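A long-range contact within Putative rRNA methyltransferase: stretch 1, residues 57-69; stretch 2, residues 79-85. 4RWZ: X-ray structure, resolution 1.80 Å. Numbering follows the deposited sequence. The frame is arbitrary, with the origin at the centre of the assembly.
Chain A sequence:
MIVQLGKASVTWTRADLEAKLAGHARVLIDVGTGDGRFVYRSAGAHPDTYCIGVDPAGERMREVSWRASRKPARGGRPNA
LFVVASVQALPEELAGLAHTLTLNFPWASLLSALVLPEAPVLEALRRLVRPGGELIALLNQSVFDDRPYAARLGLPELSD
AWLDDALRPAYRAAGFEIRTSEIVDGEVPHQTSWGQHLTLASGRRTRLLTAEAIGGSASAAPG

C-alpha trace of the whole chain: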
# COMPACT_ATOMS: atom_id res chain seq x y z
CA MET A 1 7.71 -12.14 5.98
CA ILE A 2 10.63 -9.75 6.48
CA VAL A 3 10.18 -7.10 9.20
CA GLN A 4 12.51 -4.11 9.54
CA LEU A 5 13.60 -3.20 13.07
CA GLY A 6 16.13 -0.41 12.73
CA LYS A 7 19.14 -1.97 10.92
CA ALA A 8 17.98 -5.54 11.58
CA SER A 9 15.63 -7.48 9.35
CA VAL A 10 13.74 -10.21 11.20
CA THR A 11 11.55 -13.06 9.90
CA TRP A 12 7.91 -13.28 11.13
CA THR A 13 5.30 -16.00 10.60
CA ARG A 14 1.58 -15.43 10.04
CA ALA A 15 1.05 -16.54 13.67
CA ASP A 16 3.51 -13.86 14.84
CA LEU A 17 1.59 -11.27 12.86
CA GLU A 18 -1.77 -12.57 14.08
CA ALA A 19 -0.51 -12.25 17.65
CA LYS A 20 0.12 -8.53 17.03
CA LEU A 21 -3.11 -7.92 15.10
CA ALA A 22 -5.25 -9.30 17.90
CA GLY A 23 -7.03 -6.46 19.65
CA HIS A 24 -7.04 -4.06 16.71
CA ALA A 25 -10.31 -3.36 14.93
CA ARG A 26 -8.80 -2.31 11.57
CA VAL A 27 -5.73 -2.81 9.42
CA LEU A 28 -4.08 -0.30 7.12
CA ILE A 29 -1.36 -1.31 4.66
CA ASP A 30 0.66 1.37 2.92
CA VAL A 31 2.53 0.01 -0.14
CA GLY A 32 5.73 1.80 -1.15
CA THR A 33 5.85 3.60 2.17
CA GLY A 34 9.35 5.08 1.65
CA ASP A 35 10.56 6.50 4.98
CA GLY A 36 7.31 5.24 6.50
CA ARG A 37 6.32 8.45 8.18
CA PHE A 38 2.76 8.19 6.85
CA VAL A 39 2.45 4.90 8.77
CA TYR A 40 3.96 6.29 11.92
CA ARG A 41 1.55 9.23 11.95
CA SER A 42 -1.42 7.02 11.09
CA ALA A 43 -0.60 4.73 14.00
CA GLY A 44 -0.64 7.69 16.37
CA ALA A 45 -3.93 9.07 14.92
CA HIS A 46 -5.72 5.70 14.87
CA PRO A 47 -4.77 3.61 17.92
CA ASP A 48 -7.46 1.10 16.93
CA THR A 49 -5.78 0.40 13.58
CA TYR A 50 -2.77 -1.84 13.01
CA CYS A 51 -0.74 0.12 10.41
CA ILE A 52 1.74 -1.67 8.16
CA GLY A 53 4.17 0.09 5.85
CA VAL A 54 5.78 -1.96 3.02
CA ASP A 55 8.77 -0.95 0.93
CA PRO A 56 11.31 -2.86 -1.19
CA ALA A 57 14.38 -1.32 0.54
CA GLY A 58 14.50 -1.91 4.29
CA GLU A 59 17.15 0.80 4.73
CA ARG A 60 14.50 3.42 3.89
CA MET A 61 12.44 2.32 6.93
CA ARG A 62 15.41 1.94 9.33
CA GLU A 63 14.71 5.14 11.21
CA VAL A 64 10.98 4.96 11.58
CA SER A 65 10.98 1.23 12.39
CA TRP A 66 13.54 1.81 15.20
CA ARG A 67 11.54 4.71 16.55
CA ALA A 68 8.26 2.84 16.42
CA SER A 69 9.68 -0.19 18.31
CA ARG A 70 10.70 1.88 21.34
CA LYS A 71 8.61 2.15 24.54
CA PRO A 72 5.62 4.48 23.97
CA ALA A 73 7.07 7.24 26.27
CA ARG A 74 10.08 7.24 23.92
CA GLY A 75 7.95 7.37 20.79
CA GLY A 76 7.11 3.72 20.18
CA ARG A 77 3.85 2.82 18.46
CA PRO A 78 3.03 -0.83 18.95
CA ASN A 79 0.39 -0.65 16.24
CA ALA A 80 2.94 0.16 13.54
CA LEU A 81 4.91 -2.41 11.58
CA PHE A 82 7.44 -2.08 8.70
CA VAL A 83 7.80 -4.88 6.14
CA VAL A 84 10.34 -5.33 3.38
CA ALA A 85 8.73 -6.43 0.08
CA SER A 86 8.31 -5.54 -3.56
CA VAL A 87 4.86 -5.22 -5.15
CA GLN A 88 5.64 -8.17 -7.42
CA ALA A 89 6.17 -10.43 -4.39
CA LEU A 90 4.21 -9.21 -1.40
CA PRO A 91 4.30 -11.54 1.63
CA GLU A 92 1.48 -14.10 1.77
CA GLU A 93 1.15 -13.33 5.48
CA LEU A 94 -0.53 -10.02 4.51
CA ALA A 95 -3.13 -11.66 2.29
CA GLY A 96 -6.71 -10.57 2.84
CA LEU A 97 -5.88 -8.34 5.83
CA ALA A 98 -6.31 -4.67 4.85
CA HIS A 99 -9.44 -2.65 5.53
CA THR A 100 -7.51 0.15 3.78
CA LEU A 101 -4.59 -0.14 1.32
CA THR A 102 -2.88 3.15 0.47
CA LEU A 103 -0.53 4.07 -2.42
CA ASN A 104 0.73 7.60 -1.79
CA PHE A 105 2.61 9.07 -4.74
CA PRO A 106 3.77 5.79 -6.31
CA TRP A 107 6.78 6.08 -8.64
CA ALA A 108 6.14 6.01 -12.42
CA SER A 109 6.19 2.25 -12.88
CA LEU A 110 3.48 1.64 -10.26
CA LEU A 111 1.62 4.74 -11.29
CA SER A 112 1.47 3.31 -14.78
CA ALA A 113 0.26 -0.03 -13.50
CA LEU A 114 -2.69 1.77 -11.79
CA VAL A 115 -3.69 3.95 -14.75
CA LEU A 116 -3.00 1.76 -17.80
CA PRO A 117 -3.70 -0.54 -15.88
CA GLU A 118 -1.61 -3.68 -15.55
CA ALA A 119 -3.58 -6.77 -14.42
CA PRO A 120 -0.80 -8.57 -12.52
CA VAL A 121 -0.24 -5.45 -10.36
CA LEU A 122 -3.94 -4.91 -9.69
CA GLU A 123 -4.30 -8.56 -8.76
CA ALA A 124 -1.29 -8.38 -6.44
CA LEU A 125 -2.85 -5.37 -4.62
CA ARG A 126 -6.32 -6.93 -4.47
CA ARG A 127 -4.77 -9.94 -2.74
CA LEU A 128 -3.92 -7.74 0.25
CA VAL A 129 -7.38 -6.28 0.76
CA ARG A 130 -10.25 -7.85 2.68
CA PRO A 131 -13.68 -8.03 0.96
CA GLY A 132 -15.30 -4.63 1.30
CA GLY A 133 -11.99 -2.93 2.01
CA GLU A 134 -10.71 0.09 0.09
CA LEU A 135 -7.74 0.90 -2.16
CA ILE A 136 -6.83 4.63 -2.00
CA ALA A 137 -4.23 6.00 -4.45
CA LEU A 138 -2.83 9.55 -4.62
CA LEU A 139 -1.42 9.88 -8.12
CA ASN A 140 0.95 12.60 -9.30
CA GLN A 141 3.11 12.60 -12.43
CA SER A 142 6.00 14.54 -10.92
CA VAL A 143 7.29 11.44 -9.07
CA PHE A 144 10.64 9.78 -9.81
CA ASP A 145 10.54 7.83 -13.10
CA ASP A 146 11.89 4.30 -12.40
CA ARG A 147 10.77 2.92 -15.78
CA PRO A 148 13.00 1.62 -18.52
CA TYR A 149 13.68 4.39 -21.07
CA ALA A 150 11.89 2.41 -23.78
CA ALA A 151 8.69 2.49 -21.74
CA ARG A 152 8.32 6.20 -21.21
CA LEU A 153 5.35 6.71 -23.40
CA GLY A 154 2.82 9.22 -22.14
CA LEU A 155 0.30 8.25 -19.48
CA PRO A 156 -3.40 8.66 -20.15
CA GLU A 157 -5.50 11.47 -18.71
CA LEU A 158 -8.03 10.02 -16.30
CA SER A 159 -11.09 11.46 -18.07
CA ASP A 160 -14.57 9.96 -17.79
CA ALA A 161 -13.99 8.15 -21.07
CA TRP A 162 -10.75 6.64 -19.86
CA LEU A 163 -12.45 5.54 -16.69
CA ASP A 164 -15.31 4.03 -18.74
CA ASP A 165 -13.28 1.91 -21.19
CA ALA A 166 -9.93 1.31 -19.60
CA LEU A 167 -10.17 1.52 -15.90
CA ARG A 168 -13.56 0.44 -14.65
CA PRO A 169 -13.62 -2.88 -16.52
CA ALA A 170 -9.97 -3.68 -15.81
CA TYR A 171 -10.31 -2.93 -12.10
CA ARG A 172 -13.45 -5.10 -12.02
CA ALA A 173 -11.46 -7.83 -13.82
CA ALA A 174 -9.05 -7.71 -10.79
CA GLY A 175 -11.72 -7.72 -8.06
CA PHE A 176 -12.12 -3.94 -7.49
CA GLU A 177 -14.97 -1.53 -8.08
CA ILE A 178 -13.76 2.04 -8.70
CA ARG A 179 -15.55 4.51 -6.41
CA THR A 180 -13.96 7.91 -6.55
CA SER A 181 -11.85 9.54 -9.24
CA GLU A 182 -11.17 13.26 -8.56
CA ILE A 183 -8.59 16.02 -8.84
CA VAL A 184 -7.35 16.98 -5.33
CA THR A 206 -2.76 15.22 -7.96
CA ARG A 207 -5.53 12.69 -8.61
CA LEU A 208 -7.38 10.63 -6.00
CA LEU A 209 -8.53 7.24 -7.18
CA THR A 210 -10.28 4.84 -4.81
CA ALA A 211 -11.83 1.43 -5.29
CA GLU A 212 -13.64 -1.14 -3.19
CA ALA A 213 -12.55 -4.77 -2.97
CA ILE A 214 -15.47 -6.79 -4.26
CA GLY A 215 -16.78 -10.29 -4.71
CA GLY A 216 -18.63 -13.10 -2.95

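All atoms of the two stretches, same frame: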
# COMPACT_ATOMS: atom_id res chain seq x y z
N ALA A 57 13.01 -1.54 -0.00
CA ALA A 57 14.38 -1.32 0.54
C ALA A 57 14.27 -1.09 2.03
O ALA A 57 13.80 0.02 2.44
CB ALA A 57 15.01 -0.11 -0.11
N GLY A 58 14.66 -2.05 2.84
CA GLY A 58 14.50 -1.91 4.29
C GLY A 58 15.26 -0.73 4.86
O GLY A 58 14.86 -0.17 5.89
N GLU A 59 16.34 -0.32 4.20
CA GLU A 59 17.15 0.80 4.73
C GLU A 59 16.32 2.09 4.75
O GLU A 59 16.54 2.96 5.59
CB GLU A 59 18.47 0.99 3.97
CG GLU A 59 18.47 1.97 2.80
CD GLU A 59 18.17 1.32 1.43
OE1 GLU A 59 18.26 0.07 1.32
OE2 GLU A 59 17.90 2.07 0.45
N ARG A 60 15.30 2.19 3.87
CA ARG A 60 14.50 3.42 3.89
C ARG A 60 13.69 3.54 5.16
O ARG A 60 13.32 4.66 5.56
CB ARG A 60 13.48 3.45 2.70
CG ARG A 60 14.19 3.63 1.34
CD ARG A 60 13.16 3.71 0.19
NE ARG A 60 13.84 3.84 -1.13
CZ ARG A 60 13.63 3.04 -2.19
NH1 ARG A 60 12.83 1.99 -2.09
NH2 ARG A 60 14.29 3.24 -3.33
N MET A 61 13.34 2.38 5.74
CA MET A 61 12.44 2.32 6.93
C MET A 61 13.25 2.14 8.22
O MET A 61 12.67 1.95 9.28
CB MET A 61 11.46 1.14 6.79
CG MET A 61 10.58 1.29 5.58
SD MET A 61 9.43 -0.08 5.34
CE MET A 61 10.62 -1.39 4.96
N ARG A 62 14.56 2.21 8.14
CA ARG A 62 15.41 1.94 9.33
C ARG A 62 14.99 2.86 10.48
O ARG A 62 14.77 2.43 11.61
CB ARG A 62 16.87 2.19 9.01
CG ARG A 62 17.76 2.09 10.28
CD ARG A 62 19.13 2.76 10.10
NE ARG A 62 19.00 4.21 9.89
CZ ARG A 62 18.66 5.10 10.84
NH1 ARG A 62 18.37 4.72 12.09
NH2 ARG A 62 18.59 6.38 10.52
N GLU A 63 14.92 4.14 10.16
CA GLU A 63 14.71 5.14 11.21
C GLU A 63 13.36 5.03 11.88
O GLU A 63 13.21 5.02 13.15
CB GLU A 63 14.91 6.55 10.64
CG GLU A 63 14.50 7.62 11.67
CD GLU A 63 14.61 9.07 11.13
OE1 GLU A 63 15.25 9.30 10.08
OE2 GLU A 63 14.02 9.95 11.76
N VAL A 64 12.33 5.04 11.05
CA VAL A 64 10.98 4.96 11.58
C VAL A 64 10.71 3.64 12.28
O VAL A 64 9.98 3.64 13.28
CB VAL A 64 9.88 5.17 10.46
CG1 VAL A 64 9.84 3.98 9.51
CG2 VAL A 64 8.52 5.31 11.11
N SER A 65 11.28 2.53 11.76
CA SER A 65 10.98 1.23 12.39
C SER A 65 11.69 1.13 13.77
O SER A 65 11.14 0.55 14.69
CB SER A 65 11.36 0.03 11.49
OG SER A 65 12.75 -0.03 11.24
N TRP A 66 12.87 1.73 13.92
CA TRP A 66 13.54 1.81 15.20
C TRP A 66 12.70 2.63 16.17
O TRP A 66 12.42 2.21 17.29
CB TRP A 66 14.92 2.47 15.07
CG TRP A 66 15.62 2.56 16.40
CD1 TRP A 66 15.82 3.68 17.19
CD2 TRP A 66 16.15 1.45 17.12
NE1 TRP A 66 16.50 3.31 18.34
CE2 TRP A 66 16.70 1.95 18.32
CE3 TRP A 66 16.25 0.08 16.85
CZ2 TRP A 66 17.35 1.10 19.26
CZ3 TRP A 66 16.87 -0.76 17.77
CH2 TRP A 66 17.44 -0.25 18.95
N ARG A 67 12.29 3.80 15.70
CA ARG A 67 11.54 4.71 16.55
C ARG A 67 10.26 4.05 17.04
O ARG A 67 9.90 4.07 18.24
CB ARG A 67 11.25 6.00 15.77
CG ARG A 67 10.24 6.90 16.47
CD ARG A 67 9.96 8.12 15.57
NE ARG A 67 11.23 8.79 15.37
CZ ARG A 67 11.76 9.08 14.18
NH1 ARG A 67 11.10 8.85 13.06
NH2 ARG A 67 12.94 9.66 14.15
N ALA A 68 9.56 3.42 16.11
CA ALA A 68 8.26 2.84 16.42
C ALA A 68 8.34 1.62 17.34
O ALA A 68 7.34 1.28 17.95
CB ALA A 68 7.51 2.47 15.12
N SER A 69 9.51 1.00 17.43
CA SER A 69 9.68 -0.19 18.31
C SER A 69 10.12 0.16 19.70
O SER A 69 10.28 -0.72 20.54
CB SER A 69 10.65 -1.22 17.70
OG SER A 69 11.90 -0.61 17.47
N ASN A 79 1.26 -0.29 17.34
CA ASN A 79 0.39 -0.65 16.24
C ASN A 79 0.98 -0.28 14.88
O ASN A 79 0.24 -0.15 13.90
CB ASN A 79 -0.98 -0.02 16.38
CG ASN A 79 -0.92 1.50 16.51
OD1 ASN A 79 0.07 2.06 17.06
ND2 ASN A 79 -1.99 2.18 16.04
N ALA A 80 2.29 -0.06 14.83
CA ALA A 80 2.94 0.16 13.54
C ALA A 80 3.91 -0.98 13.27
O ALA A 80 4.57 -1.49 14.18
CB ALA A 80 3.70 1.48 13.52
N LEU A 81 4.00 -1.35 12.00
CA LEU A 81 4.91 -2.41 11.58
C LEU A 81 5.49 -2.04 10.22
O LEU A 81 4.75 -1.50 9.37
CB LEU A 81 4.17 -3.75 11.42
CG LEU A 81 5.06 -4.98 11.15
CD1 LEU A 81 5.92 -5.25 12.39
CD2 LEU A 81 4.12 -6.15 10.81
N PHE A 82 6.77 -2.36 10.00
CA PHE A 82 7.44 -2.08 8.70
C PHE A 82 7.99 -3.35 8.07
O PHE A 82 8.71 -4.07 8.73
CB PHE A 82 8.54 -1.03 8.92
CG PHE A 82 7.90 0.26 9.38
CD1 PHE A 82 7.34 1.13 8.45
CD2 PHE A 82 7.76 0.51 10.72
CE1 PHE A 82 6.65 2.26 8.88
CE2 PHE A 82 7.06 1.64 11.17
CZ PHE A 82 6.55 2.53 10.23
N VAL A 83 7.60 -3.60 6.82
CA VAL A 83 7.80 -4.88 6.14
C VAL A 83 8.58 -4.65 4.84
O VAL A 83 8.30 -3.71 4.10
CB VAL A 83 6.42 -5.50 5.82
CG1 VAL A 83 6.53 -6.72 4.86
CG2 VAL A 83 5.76 -5.89 7.17
N VAL A 84 9.56 -5.49 4.58
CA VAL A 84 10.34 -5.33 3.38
C VAL A 84 9.81 -6.25 2.27
O VAL A 84 9.92 -7.50 2.36
CB VAL A 84 11.86 -5.70 3.64
CG1 VAL A 84 12.65 -5.43 2.41
CG2 VAL A 84 12.38 -4.85 4.82
N ALA A 85 9.27 -5.65 1.21
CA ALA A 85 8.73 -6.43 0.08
C ALA A 85 8.50 -5.51 -1.12
O ALA A 85 8.29 -4.31 -0.98
CB ALA A 85 7.42 -7.13 0.46

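Helix 62-68 packs across strand 80-84, and the two run roughly antiparallel, at 145° between their N-to-C directions. Their axes come within 8.5 Å. Met 61 holds the N-cap position just before the helix. The register runs from Gly 58 near Val 84, through Ser 65 near Phe 82, to Ala 68 near Ala 80. No hydrogen bond crosses between the stretches, so the contact rests on apolar packing.

Phe 82 is the centre of it. Its CA-to-CB bond points toward stretch 1. Phe 82 as a whole has the largest area covered by the other stretch, 109 Å². Val 64 CG1 lies over one face of the ring, 3.7 Å from its centroid, in a CH-pi contact. Met 61 SD sits at the ring edge and is 3.8 Å from Phe 82 CB. Ala 68 CB is also at the edge, 4.1 Å from Phe 82 CE2. Ala 68 CB also meets Ala 80 CB at 4.2 Å.

Met 61 reaches on along the strand, with CE 3.4 Å from Val 83 O and 3.9 Å from Val 84 CG2. Gly 58 CA lies 3.7 Å from Val 84 CG2; an ideal CB there would be only 3.1 Å from that methyl. Ser 65 CB packs 3.7 Å from Phe 82 CD2, while its OG donates to Met 61 O at 2.8 Å, which satisfies the hydroxyl within its own stretch.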